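Local coordinates for cytoplasmic export protein 1 (Saccharomyces cerevisiae, PDB 3VWA), which helps carry tRNA out of the nucleus and may hand aminoacylated tRNA from the nuclear export receptors at the nuclear pore to the translation machinery, at residues I186-L191 / N213-G218. Numbering follows the deposited sequence.
Sequences IDSMGL and NMISDG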
# COMPACT_ATOMS: atom_id res chain seq x y z
N ILE A 186 -24.94 23.60 -21.72
CA ILE A 186 -23.61 23.89 -21.19
C ILE A 186 -22.96 22.68 -20.47
O ILE A 186 -21.78 22.41 -20.65
CB ILE A 186 -23.53 25.20 -20.36
CG1 ILE A 186 -22.08 25.67 -20.25
CG2 ILE A 186 -24.19 25.07 -18.98
CD1 ILE A 186 -21.90 27.00 -19.54
N ASP A 187 -23.73 21.93 -19.70
CA ASP A 187 -23.14 20.78 -18.99
C ASP A 187 -22.70 19.63 -19.90
O ASP A 187 -21.58 19.12 -19.75
CB ASP A 187 -24.03 20.32 -17.86
CG ASP A 187 -24.11 21.34 -16.72
OD1 ASP A 187 -23.14 22.13 -16.54
OD2 ASP A 187 -25.15 21.34 -16.01
N SER A 188 -23.57 19.21 -20.84
CA SER A 188 -23.21 18.25 -21.89
C SER A 188 -21.94 18.64 -22.63
O SER A 188 -21.11 17.78 -22.94
CB SER A 188 -24.33 18.14 -22.92
OG SER A 188 -25.28 17.23 -22.48
N MSE A 189 -21.80 19.93 -22.92
CA MSE A 189 -20.65 20.40 -23.71
C MSE A 189 -19.43 20.40 -22.85
O MSE A 189 -18.34 20.06 -23.34
CB MSE A 189 -20.90 21.77 -24.31
CG MSE A 189 -21.76 21.61 -25.57
SE MSE A 189 -22.17 23.38 -26.40
CE MSE A 189 -24.09 23.41 -25.98
N GLY A 190 -19.60 20.75 -21.57
CA GLY A 190 -18.47 20.74 -20.64
C GLY A 190 -18.02 19.33 -20.28
O GLY A 190 -16.83 19.07 -20.07
N LEU A 191 -18.98 18.40 -20.24
CA LEU A 191 -18.67 16.98 -20.00
C LEU A 191 -17.83 16.41 -21.15
O LEU A 191 -16.85 15.72 -20.89
CB LEU A 191 -19.97 16.14 -19.79
CG LEU A 191 -19.73 14.64 -19.50
CD1 LEU A 191 -18.74 14.39 -18.38
CD2 LEU A 191 -21.00 13.83 -19.26
N ASN A 213 -19.01 12.88 -29.04
CA ASN A 213 -19.13 13.99 -29.98
C ASN A 213 -20.45 14.69 -29.84
O ASN A 213 -20.52 15.90 -29.90
CB ASN A 213 -19.00 13.51 -31.41
CG ASN A 213 -17.58 13.39 -31.81
OD1 ASN A 213 -16.70 13.97 -31.18
ND2 ASN A 213 -17.33 12.63 -32.86
N MSE A 214 -21.49 13.90 -29.64
CA MSE A 214 -22.82 14.41 -29.44
C MSE A 214 -22.86 15.36 -28.26
O MSE A 214 -23.31 16.50 -28.40
CB MSE A 214 -23.71 13.20 -29.24
CG MSE A 214 -23.85 12.42 -30.55
SE MSE A 214 -25.40 11.21 -30.31
CE MSE A 214 -25.86 10.79 -32.20
N ILE A 215 -22.36 14.92 -27.10
CA ILE A 215 -22.41 15.78 -25.92
C ILE A 215 -21.45 16.96 -26.11
O ILE A 215 -21.69 18.04 -25.59
CB ILE A 215 -22.09 15.06 -24.58
CG1 ILE A 215 -20.70 14.41 -24.56
CG2 ILE A 215 -23.13 14.02 -24.25
CD1 ILE A 215 -20.31 13.89 -23.19
N SER A 216 -20.39 16.74 -26.87
CA SER A 216 -19.38 17.78 -27.11
C SER A 216 -19.97 18.96 -27.86
O SER A 216 -19.52 20.08 -27.69
CB SER A 216 -18.18 17.23 -27.87
OG SER A 216 -17.18 16.85 -26.96
N ASP A 217 -20.98 18.68 -28.67
CA ASP A 217 -21.70 19.69 -29.43
C ASP A 217 -23.06 19.97 -28.83
O ASP A 217 -23.87 20.64 -29.47
CB ASP A 217 -21.88 19.22 -30.88
CG ASP A 217 -20.57 19.04 -31.57
OD1 ASP A 217 -20.42 18.09 -32.35
OD2 ASP A 217 -19.68 19.85 -31.27
N GLY A 218 -23.32 19.43 -27.64
CA GLY A 218 -24.53 19.76 -26.89
C GLY A 218 -25.81 19.27 -27.55
O GLY A 218 -26.90 19.81 -27.31
O HOH W 1 -17.69 20.91 -25.90
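A water is held by two hydrogen bonds, donating to M189 O (2.8 Å) and to S216 O (2.7 Å), and so ties the two helices. I215 O is held weakly, by G218 N at 3.0 Å and a CA-H...O contact from M189 CA at 3.2 Å. The weak bond belongs to the Schellman motif that ends helix 209-216, with G218 as C' residue at positive phi (67°). The other helix, 186-198, lies in the kinase-like domain and probably matches kinase helix αF. As αF aspartates do with the catalytic loop, D187 accepts from the amides of L128 and G129.

S188 O and I215 O, both acceptors, lie 2.7 Å apart, a tight and probably strained approach. S188 OG hydrogen-bonds I220 O, just beyond 213-218.

Beside these carbonyls, I215 CD1 reaches L191 CG at 3.8 Å, with CG1 between the backbone N and the carbonyl carbon (chi1 60°). The two side chains cross obliquely. L117 and L120 pack on L191, and F225 on I215. On the other flank M189 lies along the turn, its CG 3.4 Å from G218 N. Its chain bends at chi3 (-111°), which lays CE 3.8 Å from G218 CA.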